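Local coordinates for DUF6844 domain-containing protein (Francisella tularensis subsp. tularensis, PDB 4QVR) that is of unknown function, a Francisella protein probably carrying a signal peptide and containing a DUF6844 domain, at residues N326-Y338 / Y351-L364. Residues are numbered along the deposited sequence; the frame is centred on the assembly and turned at random. Where two conformers were deposited one is given.
Sequences NKPYILAYGQGSY and YGYKQAAIMARANL
Ile330 meets the helix first: a chi1 of -62° puts its CG2 anti to the backbone N, where it reaches CD2 of Leu364 at 3.6 Å, the two side chains crossing at a slant. Two residues on, Ala332 points its CB toward the helix, 3.4 Å from Ala360 O and packed against Leu364 CG and Ala360 CB. Tyr333 starts its side chain away from the helix, and its OH hydrogen-bonds to Tyr304 OH, but its carbonyl O faces the helix. That O takes a weak, bent hydrogen bond from Asn363 ND2 (2.8 Å, 119° at the hydrogen) and a CA-H...O contact from Ala360, while Asn363 OD1 is held by Gln139 of helix 134-159. Gly334 CA makes a CA-H...O contact to Ala356 O at 3.3 Å, and the two backbones come together there with no side chain between them. The carbonyl O of Gln335 meets Ala356 CA at 3.5 Å and CG of Met359, a selenomethionine, at 3.6 Å. At Gly336 the backbone N lies against Ala356 CB and the CA faces Gly352 O. At the far end the Tyr338 ring has Tyr351 CD2 at its edge, 4.3 Å from Tyr338 CD1. Strand 328-337 and helical segment 351-364 run at 142° with axes 5.5 Å apart, packing through glycine and alanine: a helix on one face of a four-stranded antiparallel sheet, as in alpha+beta folds.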
loop_
_atom_site.group_PDB
_atom_site.type_symbol
_atom_site.label_atom_id
_atom_site.label_comp_id
_atom_site.label_asym_id
_atom_site.label_seq_id
_atom_site.Cartn_x
_atom_site.Cartn_y
_atom_site.Cartn_z
ATOM N N ASN A 326 4.353 -4.072 24.395
ATOM C CA ASN A 326 5.197 -4.643 23.320
ATOM C C ASN A 326 4.380 -5.410 22.249
ATOM O O ASN A 326 4.947 -6.170 21.463
ATOM C CB ASN A 326 6.328 -5.538 23.881
ATOM C CG ASN A 326 7.263 -4.794 24.834
ATOM O OD1 ASN A 326 7.072 -3.610 25.117
ATOM N ND2 ASN A 326 8.283 -5.493 25.329
ATOM N N LYS A 327 3.058 -5.185 22.218
ATOM C CA LYS A 327 2.154 -5.843 21.260
ATOM C C LYS A 327 1.915 -5.018 19.996
ATOM O O LYS A 327 1.625 -3.817 20.071
ATOM C CB LYS A 327 0.781 -6.129 21.895
ATOM C CG LYS A 327 0.740 -7.280 22.885
ATOM C CD LYS A 327 0.994 -8.614 22.197
ATOM C CE LYS A 327 0.856 -9.779 23.164
ATOM N NZ LYS A 327 1.075 -11.088 22.484
ATOM N N PRO A 328 2.018 -5.667 18.825
ATOM C CA PRO A 328 1.762 -4.942 17.601
ATOM C C PRO A 328 0.285 -4.703 17.389
ATOM O O PRO A 328 -0.555 -5.486 17.790
ATOM C CB PRO A 328 2.294 -5.870 16.504
ATOM C CG PRO A 328 2.338 -7.231 17.119
ATOM C CD PRO A 328 2.543 -7.024 18.582
ATOM N N TYR A 329 -0.025 -3.606 16.740
ATOM C CA TYR A 329 -1.390 -3.303 16.441
ATOM C C TYR A 329 -1.367 -2.609 15.102
ATOM O O TYR A 329 -0.338 -2.084 14.675
ATOM C CB TYR A 329 -1.999 -2.427 17.545
ATOM C CG TYR A 329 -1.233 -1.152 17.762
ATOM C CD1 TYR A 329 -1.251 -0.156 16.813
ATOM C CD2 TYR A 329 -0.496 -0.941 18.909
ATOM C CE1 TYR A 329 -0.558 1.014 16.989
ATOM C CE2 TYR A 329 0.205 0.239 19.094
ATOM C CZ TYR A 329 0.161 1.211 18.124
ATOM O OH TYR A 329 0.833 2.398 18.264
ATOM N N ILE A 330 -2.506 -2.594 14.436
ATOM C CA ILE A 330 -2.601 -1.970 13.147
ATOM C C ILE A 330 -3.552 -0.794 13.216
ATOM O O ILE A 330 -4.661 -0.931 13.707
ATOM C CB ILE A 330 -3.094 -2.993 12.126
ATOM C CG1 ILE A 330 -2.058 -4.123 12.056
ATOM C CG2 ILE A 330 -3.303 -2.333 10.763
ATOM C CD1 ILE A 330 -2.583 -5.414 11.494
ATOM N N LEU A 331 -3.098 0.363 12.746
ATOM C CA LEU A 331 -3.924 1.548 12.720
ATOM C C LEU A 331 -4.375 1.717 11.296
ATOM O O LEU A 331 -3.657 1.364 10.381
ATOM C CB LEU A 331 -3.148 2.774 13.140
ATOM C CG LEU A 331 -2.531 2.722 14.525
ATOM C CD1 LEU A 331 -1.870 4.062 14.815
ATOM C CD2 LEU A 331 -3.587 2.421 15.553
ATOM N N ALA A 332 -5.583 2.232 11.127
ATOM C CA ALA A 332 -6.161 2.480 9.826
ATOM C C ALA A 332 -6.786 3.853 9.874
ATOM O O ALA A 332 -7.599 4.141 10.770
ATOM C CB ALA A 332 -7.222 1.463 9.511
ATOM N N TYR A 333 -6.409 4.690 8.911
ATOM C CA TYR A 333 -6.935 6.045 8.800
ATOM C C TYR A 333 -8.106 6.113 7.868
ATOM O O TYR A 333 -8.185 5.355 6.919
ATOM C CB TYR A 333 -5.863 6.957 8.247
ATOM C CG TYR A 333 -4.612 7.016 9.097
ATOM C CD1 TYR A 333 -4.589 7.747 10.270
ATOM C CD2 TYR A 333 -3.442 6.372 8.701
ATOM C CE1 TYR A 333 -3.434 7.818 11.057
ATOM C CE2 TYR A 333 -2.282 6.460 9.461
ATOM C CZ TYR A 333 -2.291 7.177 10.648
ATOM O OH TYR A 333 -1.152 7.262 11.412
ATOM N N GLY A 334 -8.996 7.061 8.099
ATOM C CA GLY A 334 -10.160 7.231 7.250
ATOM C C GLY A 334 -10.710 8.614 7.399
ATOM O O GLY A 334 -10.572 9.219 8.443
ATOM N N GLN A 335 -11.342 9.122 6.353
ATOM C CA GLN A 335 -11.914 10.458 6.369
ATOM C C GLN A 335 -13.286 10.435 5.749
ATOM O O GLN A 335 -13.574 9.551 4.946
ATOM C CB GLN A 335 -11.025 11.441 5.595
ATOM C CG GLN A 335 -9.636 11.505 6.177
ATOM C CD GLN A 335 -8.697 12.453 5.467
ATOM O OE1 GLN A 335 -9.092 13.260 4.640
ATOM N NE2 GLN A 335 -7.434 12.362 5.821
ATOM N N GLY A 336 -14.128 11.397 6.139
ATOM C CA GLY A 336 -15.462 11.547 5.589
ATOM C C GLY A 336 -15.803 13.027 5.600
ATOM O O GLY A 336 -15.036 13.832 6.120
ATOM N N SER A 337 -16.939 13.396 5.013
ATOM C CA SER A 337 -17.373 14.785 4.989
ATOM C C SER A 337 -18.886 14.831 4.893
ATOM O O SER A 337 -19.515 13.801 4.642
ATOM C CB SER A 337 -16.758 15.533 3.810
ATOM O OG SER A 337 -17.127 14.922 2.592
ATOM N N TYR A 338 -19.463 16.016 5.089
ATOM C CA TYR A 338 -20.922 16.181 5.019
ATOM C C TYR A 338 -21.360 17.137 3.904
ATOM O O TYR A 338 -20.976 18.303 3.887
ATOM C CB TYR A 338 -21.466 16.657 6.367
ATOM C CG TYR A 338 -22.949 16.973 6.348
ATOM C CD1 TYR A 338 -23.905 15.953 6.412
ATOM C CD2 TYR A 338 -23.397 18.295 6.285
ATOM C CE1 TYR A 338 -25.260 16.242 6.397
ATOM C CE2 TYR A 338 -24.752 18.592 6.273
ATOM C CZ TYR A 338 -25.678 17.565 6.329
ATOM O OH TYR A 338 -27.020 17.862 6.316
ATOM N N TYR A 351 -22.480 11.706 11.166
ATOM C CA TYR A 351 -22.339 11.109 9.843
ATOM C C TYR A 351 -20.924 11.068 9.258
ATOM O O TYR A 351 -20.570 10.116 8.559
ATOM C CB TYR A 351 -23.274 11.819 8.862
ATOM C CG TYR A 351 -23.338 11.126 7.530
ATOM C CD1 TYR A 351 -23.875 9.845 7.428
ATOM C CD2 TYR A 351 -22.875 11.744 6.371
ATOM C CE1 TYR A 351 -23.936 9.188 6.213
ATOM C CE2 TYR A 351 -22.937 11.098 5.146
ATOM C CZ TYR A 351 -23.470 9.820 5.072
ATOM O OH TYR A 351 -23.541 9.165 3.861
ATOM N N GLY A 352 -20.137 12.103 9.512
ATOM C CA GLY A 352 -18.787 12.166 9.001
ATOM C C GLY A 352 -17.904 11.083 9.593
ATOM O O GLY A 352 -17.139 10.415 8.879
ATOM N N TYR A 353 -18.005 10.907 10.902
ATOM C CA TYR A 353 -17.224 9.885 11.568
ATOM C C TYR A 353 -17.625 8.500 11.078
ATOM O O TYR A 353 -16.765 7.645 10.890
ATOM C CB TYR A 353 -17.341 9.995 13.089
ATOM C CG TYR A 353 -16.825 11.322 13.607
ATOM C CD1 TYR A 353 -15.488 11.646 13.493
ATOM C CD2 TYR A 353 -17.670 12.240 14.226
ATOM C CE1 TYR A 353 -15.003 12.845 13.954
ATOM C CE2 TYR A 353 -17.184 13.447 14.695
ATOM C CZ TYR A 353 -15.846 13.736 14.551
ATOM O OH TYR A 353 -15.330 14.920 14.998
ATOM N N LYS A 354 -18.919 8.281 10.847
ATOM C CA LYS A 354 -19.385 6.990 10.358
ATOM C C LYS A 354 -18.742 6.689 9.001
ATOM O O LYS A 354 -18.195 5.616 8.821
ATOM C CB LYS A 354 -20.904 6.958 10.206
ATOM C CG LYS A 354 -21.448 5.580 9.844
ATOM C CD LYS A 354 -22.788 5.657 9.110
ATOM C CE LYS A 354 -23.881 6.381 9.883
ATOM N NZ LYS A 354 -24.262 5.687 11.143
ATOM N N GLN A 355 -18.813 7.629 8.056
ATOM C CA GLN A 355 -18.228 7.417 6.721
ATOM C C GLN A 355 -16.723 7.379 6.711
ATOM O O GLN A 355 -16.129 6.787 5.805
ATOM C CB GLN A 355 -18.765 8.395 5.675
ATOM C CG GLN A 355 -20.155 7.972 5.210
ATOM C CD GLN A 355 -20.598 8.644 3.932
ATOM O OE1 GLN A 355 -21.204 8.006 3.065
ATOM N NE2 GLN A 355 -20.289 9.930 3.794
ATOM N N ALA A 356 -16.107 8.003 7.712
ATOM C CA ALA A 356 -14.668 7.954 7.859
ATOM C C ALA A 356 -14.274 6.532 8.264
ATOM O O ALA A 356 -13.212 6.053 7.893
ATOM C CB ALA A 356 -14.189 8.972 8.888
ATOM N N ALA A 357 -15.127 5.860 9.032
ATOM C CA ALA A 357 -14.867 4.464 9.435
ATOM C C ALA A 357 -15.034 3.503 8.252
ATOM O O ALA A 357 -14.441 2.442 8.227
ATOM C CB ALA A 357 -15.775 4.056 10.576
ATOM N N ILE A 358 -15.845 3.880 7.278
ATOM C CA ILE A 358 -16.023 3.068 6.083
ATOM C C ILE A 358 -14.704 2.984 5.334
ATOM O O ILE A 358 -14.319 1.897 4.888
ATOM C CB ILE A 358 -17.081 3.666 5.118
ATOM C CG1 ILE A 358 -18.487 3.627 5.736
ATOM C CG2 ILE A 358 -17.108 2.911 3.794
ATOM C CD1 ILE A 358 -19.557 4.306 4.884
HETATM N N MSE A 359 -14.018 4.127 5.187
HETATM C CA MSE A 359 -12.755 4.172 4.457
HETATM C C MSE A 359 -11.683 3.471 5.253
HETATM O O MSE A 359 -10.918 2.694 4.694
HETATM C CB MSE A 359 -12.315 5.591 4.068
HETATM C CG MSE A 359 -13.345 6.376 3.225
HETATM SE SE MSE A 359 -13.730 5.576 1.453
HETATM C CE MSE A 359 -14.566 7.100 0.533
ATOM N N ALA A 360 -11.624 3.720 6.558
ATOM C CA ALA A 360 -10.617 3.086 7.404
ATOM C C ALA A 360 -10.729 1.563 7.345
ATOM O O ALA A 360 -9.718 0.853 7.299
ATOM C CB ALA A 360 -10.731 3.581 8.835
ATOM N N ARG A 361 -11.964 1.073 7.306
ATOM C CA ARG A 361 -12.221 -0.343 7.240
ATOM C C ARG A 361 -11.773 -0.903 5.893
ATOM O O ARG A 361 -11.143 -1.956 5.841
ATOM C CB ARG A 361 -13.704 -0.616 7.456
ATOM C CG ARG A 361 -14.035 -2.089 7.589
ATOM C CD ARG A 361 -15.529 -2.348 7.660
ATOM N NE ARG A 361 -15.763 -3.784 7.774
ATOM C CZ ARG A 361 -15.718 -4.641 6.755
ATOM N NH1 ARG A 361 -15.449 -4.226 5.518
ATOM N NH2 ARG A 361 -15.931 -5.925 6.979
ATOM N N ALA A 362 -12.099 -0.211 4.804
ATOM C CA ALA A 362 -11.680 -0.658 3.490
ATOM C C ALA A 362 -10.139 -0.754 3.420
ATOM O O ALA A 362 -9.587 -1.607 2.721
ATOM C CB ALA A 362 -12.229 0.258 2.408
ATOM N N ASN A 363 -9.437 0.113 4.138
ATOM C CA ASN A 363 -7.979 0.054 4.184
ATOM C C ASN A 363 -7.507 -1.277 4.806
ATOM O O ASN A 363 -6.531 -1.893 4.354
ATOM C CB ASN A 363 -7.420 1.242 4.965
ATOM C CG ASN A 363 -7.413 2.539 4.164
ATOM O OD1 ASN A 363 -7.294 2.544 2.945
ATOM N ND2 ASN A 363 -7.480 3.636 4.855
ATOM N N LEU A 364 -8.201 -1.728 5.848
ATOM C CA LEU A 364 -7.875 -3.000 6.473
ATOM C C LEU A 364 -8.215 -4.173 5.553
ATOM O O LEU A 364 -7.450 -5.122 5.462
ATOM C CB LEU A 364 -8.572 -3.154 7.830
ATOM C CG LEU A 364 -8.057 -2.205 8.929
ATOM C CD1 LEU A 364 -8.938 -2.327 10.161
ATOM C CD2 LEU A 364 -6.591 -2.475 9.273
#